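Local coordinates for mandalate racemase/muconate lactonizing enzyme (Unidentified, PDB 4E4U), which belongs to the enolase superfamily as a putative mandelate racemase/muconate lactonizing enzyme, and is probably an isomerase or lyase whose substrate is not established, at residues 165-170 with 204-209; 210-215 with 230-235. All coordinates share one frame; numbering follows the deposited sequence.

Contact 1. Residues 165-170 with 204-209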
# COMPACT_ATOMS: atom_id res chain seq x y z
N PHE A 165 19.58 -31.30 -0.93
CA PHE A 165 18.90 -32.47 -0.36
C PHE A 165 17.50 -32.06 0.07
O PHE A 165 17.27 -30.88 0.37
CB PHE A 165 19.70 -33.07 0.82
CG PHE A 165 20.14 -32.05 1.82
CD1 PHE A 165 21.31 -31.32 1.61
CD2 PHE A 165 19.39 -31.80 2.96
CE1 PHE A 165 21.71 -30.35 2.53
CE2 PHE A 165 19.78 -30.83 3.87
CZ PHE A 165 20.94 -30.11 3.66
N ASP A 166 16.56 -33.01 0.07
CA ASP A 166 15.20 -32.74 0.53
C ASP A 166 14.74 -33.78 1.55
O ASP A 166 14.25 -34.86 1.18
CB ASP A 166 14.20 -32.71 -0.64
CG ASP A 166 12.78 -32.38 -0.17
OD1 ASP A 166 12.60 -32.13 1.03
OD2 ASP A 166 11.86 -32.36 -1.01
N PRO A 167 14.87 -33.46 2.85
CA PRO A 167 14.47 -34.38 3.92
C PRO A 167 13.03 -34.15 4.40
O PRO A 167 12.65 -34.68 5.45
CB PRO A 167 15.47 -34.05 5.03
CG PRO A 167 15.72 -32.58 4.86
CD PRO A 167 15.55 -32.26 3.38
N ALA A 168 12.24 -33.39 3.64
CA ALA A 168 10.95 -32.91 4.14
C ALA A 168 9.75 -33.81 3.83
O ALA A 168 8.60 -33.40 4.00
CB ALA A 168 10.69 -31.50 3.67
N GLY A 169 10.00 -35.04 3.40
CA GLY A 169 8.92 -36.01 3.22
C GLY A 169 8.18 -35.85 1.91
O GLY A 169 8.55 -35.03 1.07
N PRO A 170 7.12 -36.64 1.72
CA PRO A 170 6.43 -36.66 0.42
C PRO A 170 5.79 -35.33 0.05
O PRO A 170 5.30 -34.58 0.90
CB PRO A 170 5.32 -37.69 0.64
CG PRO A 170 5.84 -38.59 1.73
CD PRO A 170 6.58 -37.65 2.64
N LEU A 204 24.71 -25.21 1.86
CA LEU A 204 23.57 -26.10 1.91
C LEU A 204 22.43 -25.53 1.09
O LEU A 204 22.06 -24.36 1.25
CB LEU A 204 23.06 -26.25 3.35
CG LEU A 204 24.06 -26.62 4.44
CD1 LEU A 204 23.36 -26.74 5.79
CD2 LEU A 204 24.74 -27.91 4.10
N LEU A 205 21.87 -26.34 0.20
CA LEU A 205 20.71 -25.97 -0.58
C LEU A 205 19.56 -26.83 -0.09
O LEU A 205 19.58 -28.05 -0.25
CB LEU A 205 20.96 -26.21 -2.07
CG LEU A 205 22.25 -25.60 -2.60
CD1 LEU A 205 22.48 -26.00 -4.04
CD2 LEU A 205 22.23 -24.10 -2.46
N PHE A 206 18.58 -26.21 0.56
CA PHE A 206 17.49 -26.99 1.12
C PHE A 206 16.44 -27.19 0.04
O PHE A 206 15.67 -26.27 -0.26
CB PHE A 206 16.93 -26.34 2.38
CG PHE A 206 16.15 -27.28 3.24
CD1 PHE A 206 16.79 -28.10 4.16
CD2 PHE A 206 14.78 -27.39 3.09
CE1 PHE A 206 16.07 -28.98 4.93
CE2 PHE A 206 14.06 -28.27 3.85
CZ PHE A 206 14.70 -29.07 4.78
N GLY A 207 16.45 -28.37 -0.57
CA GLY A 207 15.79 -28.58 -1.85
C GLY A 207 14.38 -29.11 -1.78
O GLY A 207 14.04 -30.09 -2.45
N THR A 208 13.54 -28.44 -1.00
CA THR A 208 12.14 -28.81 -0.86
C THR A 208 11.38 -28.73 -2.20
O THR A 208 11.86 -28.13 -3.17
CB THR A 208 11.45 -27.97 0.24
OG1 THR A 208 12.23 -26.79 0.50
CG2 THR A 208 11.39 -28.77 1.52
N HIS A 209 10.21 -29.36 -2.22
CA HIS A 209 9.41 -29.57 -3.42
C HIS A 209 7.97 -29.06 -3.23
O HIS A 209 7.01 -29.66 -3.72
CB HIS A 209 9.34 -31.07 -3.76
CG HIS A 209 10.60 -31.64 -4.33
ND1 HIS A 209 11.65 -32.07 -3.55
CD2 HIS A 209 10.96 -31.90 -5.61
CE1 HIS A 209 12.61 -32.55 -4.33
NE2 HIS A 209 12.21 -32.46 -5.58
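Phe165 and Phe206 form a parallel bridge between two adjacent strands of the enolase-type C-terminal barrel, and the chain beyond them continues as the loops at the C-terminal ends of these strands. Gly207 N donates to Phe165 O at 2.8 Å, whereas the preceding rung, Phe165 N to Leu205 O, is stretched to 3.3 Å and weak. Gly207 then turns the chain as the centre of an inverse gamma turn. Beyond the bridge the polar side chain of Asp166 takes over. With CG anti to the backbone N (chi1 -178°), the carboxylate is carried toward 204-209. Asp166 OD2 accepts from His209 ND1 at 2.6 Å, on its anti side, with the carboxylate and imidazole planes only 15° apart and the donor bond lying near the ring plane. Asp166 OD1 accepts from Ala168 N at 2.9 Å, from above the carboxylate plane, closing an Asx turn. With a further bond from Gln211 NE2 to Asp166 OD2, three donors grip this buried carboxylate and fix its rotation.

Apolar groups fill the flank. Pro167 sets CG and CD against the far end of the Phe206 ring, Pro167 CD lying 3.6 Å from Phe206 CZ, while the Phe165 and Phe206 side chains cross at about a right angle, Phe165 CE2 lying 4.1 Å from Phe206 CD1. Ala168 CB meets Thr208 CG2 at 3.5 Å. Helix 181-198 covers this flank, with Phe190 against Pro167 and Cys191 against Phe206; Leu205 instead packs on Tyr128 of strand 125-130, and His209 stacks on Tyr171 and meets Phe82 of a second subunit.

Contact 2. Residues 210-215 with 230-235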
# COMPACT_ATOMS: atom_id res chain seq x y z
N GLY A 210 7.80 -27.96 -2.51
CA GLY A 210 6.47 -27.41 -2.31
C GLY A 210 5.57 -28.24 -1.42
O GLY A 210 4.35 -28.22 -1.59
N GLN A 211 6.15 -28.94 -0.45
CA GLN A 211 5.36 -29.79 0.45
C GLN A 211 4.40 -28.99 1.32
O GLN A 211 3.36 -29.50 1.72
CB GLN A 211 6.27 -30.59 1.39
CG GLN A 211 6.99 -31.78 0.78
CD GLN A 211 8.36 -31.41 0.25
OE1 GLN A 211 8.61 -30.26 -0.11
NE2 GLN A 211 9.24 -32.40 0.18
N MET A 212 4.76 -27.75 1.61
CA MET A 212 4.20 -27.03 2.75
C MET A 212 3.21 -25.93 2.42
O MET A 212 3.31 -25.29 1.37
CB MET A 212 5.35 -26.40 3.55
CG MET A 212 6.17 -27.42 4.31
SD MET A 212 7.81 -26.84 4.69
CE MET A 212 8.52 -27.00 3.06
N VAL A 213 2.29 -25.70 3.34
CA VAL A 213 1.59 -24.42 3.40
C VAL A 213 2.56 -23.40 4.01
O VAL A 213 3.52 -23.76 4.70
CB VAL A 213 0.29 -24.51 4.24
CG1 VAL A 213 -0.69 -25.47 3.59
CG2 VAL A 213 0.58 -24.91 5.69
N PRO A 214 2.34 -22.10 3.75
CA PRO A 214 3.30 -21.10 4.23
C PRO A 214 3.55 -21.12 5.74
O PRO A 214 4.68 -20.92 6.16
CB PRO A 214 2.69 -19.75 3.80
CG PRO A 214 1.35 -20.07 3.25
CD PRO A 214 1.32 -21.51 2.87
N SER A 215 2.53 -21.39 6.55
CA SER A 215 2.74 -21.37 7.99
C SER A 215 3.72 -22.47 8.43
O SER A 215 4.51 -22.29 9.37
CB SER A 215 1.42 -21.48 8.75
OG SER A 215 0.86 -22.77 8.61
N LEU A 230 22.11 -21.58 1.84
CA LEU A 230 22.11 -20.63 0.74
C LEU A 230 20.68 -20.39 0.21
O LEU A 230 20.35 -19.29 -0.20
CB LEU A 230 23.05 -21.09 -0.37
CG LEU A 230 23.00 -20.39 -1.74
CD1 LEU A 230 23.14 -18.89 -1.65
CD2 LEU A 230 24.08 -20.95 -2.65
N TRP A 231 19.85 -21.42 0.21
CA TRP A 231 18.45 -21.20 -0.11
C TRP A 231 17.50 -22.23 0.47
O TRP A 231 17.91 -23.32 0.88
CB TRP A 231 18.22 -21.06 -1.62
CG TRP A 231 18.34 -22.30 -2.48
CD1 TRP A 231 17.62 -23.46 -2.38
CD2 TRP A 231 19.15 -22.44 -3.65
NE1 TRP A 231 17.97 -24.33 -3.39
CE2 TRP A 231 18.90 -23.72 -4.20
CE3 TRP A 231 20.07 -21.60 -4.30
CZ2 TRP A 231 19.55 -24.18 -5.34
CZ3 TRP A 231 20.71 -22.06 -5.43
CH2 TRP A 231 20.44 -23.34 -5.95
N PHE A 232 16.24 -21.84 0.48
CA PHE A 232 15.10 -22.66 0.86
C PHE A 232 14.26 -22.72 -0.42
O PHE A 232 13.69 -21.70 -0.84
CB PHE A 232 14.38 -21.95 2.00
CG PHE A 232 13.19 -22.68 2.59
CD1 PHE A 232 12.86 -24.00 2.26
CD2 PHE A 232 12.37 -22.01 3.49
CE1 PHE A 232 11.75 -24.62 2.84
CE2 PHE A 232 11.27 -22.63 4.06
CZ PHE A 232 10.96 -23.93 3.74
N GLU A 233 14.24 -23.88 -1.06
CA GLU A 233 13.66 -24.06 -2.40
C GLU A 233 12.17 -24.36 -2.34
O GLU A 233 11.74 -25.14 -1.48
CB GLU A 233 14.38 -25.22 -3.08
CG GLU A 233 13.97 -25.51 -4.51
CD GLU A 233 15.04 -26.25 -5.29
OE1 GLU A 233 16.24 -26.09 -4.97
OE2 GLU A 233 14.70 -26.98 -6.24
N GLU A 234 11.39 -23.78 -3.24
CA GLU A 234 9.96 -24.10 -3.37
C GLU A 234 9.28 -24.40 -2.03
O GLU A 234 8.82 -25.52 -1.80
CB GLU A 234 9.77 -25.31 -4.30
CG GLU A 234 10.10 -25.08 -5.76
CD GLU A 234 9.27 -25.97 -6.65
OE1 GLU A 234 9.34 -27.21 -6.49
OE2 GLU A 234 8.51 -25.45 -7.49
N PRO A 235 9.23 -23.40 -1.14
CA PRO A 235 8.69 -23.72 0.18
C PRO A 235 7.20 -24.06 0.15
O PRO A 235 6.74 -24.76 1.04
CB PRO A 235 8.94 -22.43 0.99
CG PRO A 235 9.19 -21.37 -0.05
CD PRO A 235 9.84 -22.06 -1.20
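Gly210 comes first, its backbone N 2.7 Å from Glu234 O in a hydrogen bond that is weak because it is bent, the angle at the hydrogen being 126°. Its positive phi, 70°, suits glycine and turns the chain beside the backbone of Glu234, whose CB lies 3.8 Å from the same nitrogen. The Gln211 amide links two loops, OE1 accepting from His209 N in its own and NE2 donating to Gly169 O in the loop after strand 162-165. Met212 carries the apolar part of the contact. Met212 CB rests 3.3 Å from Pro235 O, and the chain, bent at chi3 (-75°), brings the terminal methyl CE to 3.5 Å from that same oxygen. Met212 CE also reaches the Phe232 ring at its edge, near its plane, 4.0 Å from Phe232 CZ; the two side chains meet tip to tip. Phe232 extends this way with CG anti to its backbone N, and one of its faces carries Pro235 CB 3.7 Å above the plane, toward the rim.

The segments belong to one beta-alpha-beta unit of the barrel: 210-215 leads out of strand 203-206 into helix 214-224, and the chain returns through strand 231-233, which lies within 230-235. The helix closes over the methionine and phenylalanine, Leu220 touching both and Ala221 touching Phe232, while Val247 of helix 241-249 packs against Phe232 and Pro235.

Val213 takes the N-cap position, and Pro214 starts the helix. Val213 and Pro214 pack on Tyr303 of a third subunit, and Ser215 on Ser277 of that third subunit.

Both contacts are buried, lie in the same barrel domain and have centres about 9 Å apart. Contact 1 joins strands 162-165 and 203-206 with the loops that follow them; contact 2 takes the chain from the latter loop to the next strand, 231-233. Strand 203-206 pairs with strands on both flanks, and Leu204 O lies 2.8 Å from Leu230 N as a probable hydrogen bond between the contacts. Nearer the loops, Thr208 OG1 is 2.6 Å from Glu233 O. Their chemistry differs: contact 1 combines strand bonds with a histidine-carboxylate hydrogen bond and an Asx turn, whereas contact 2, with about half the buried area, rests on Met212 packed against the Phe232 ring edge and the Pro235 carbonyl, plus one weak backbone bond.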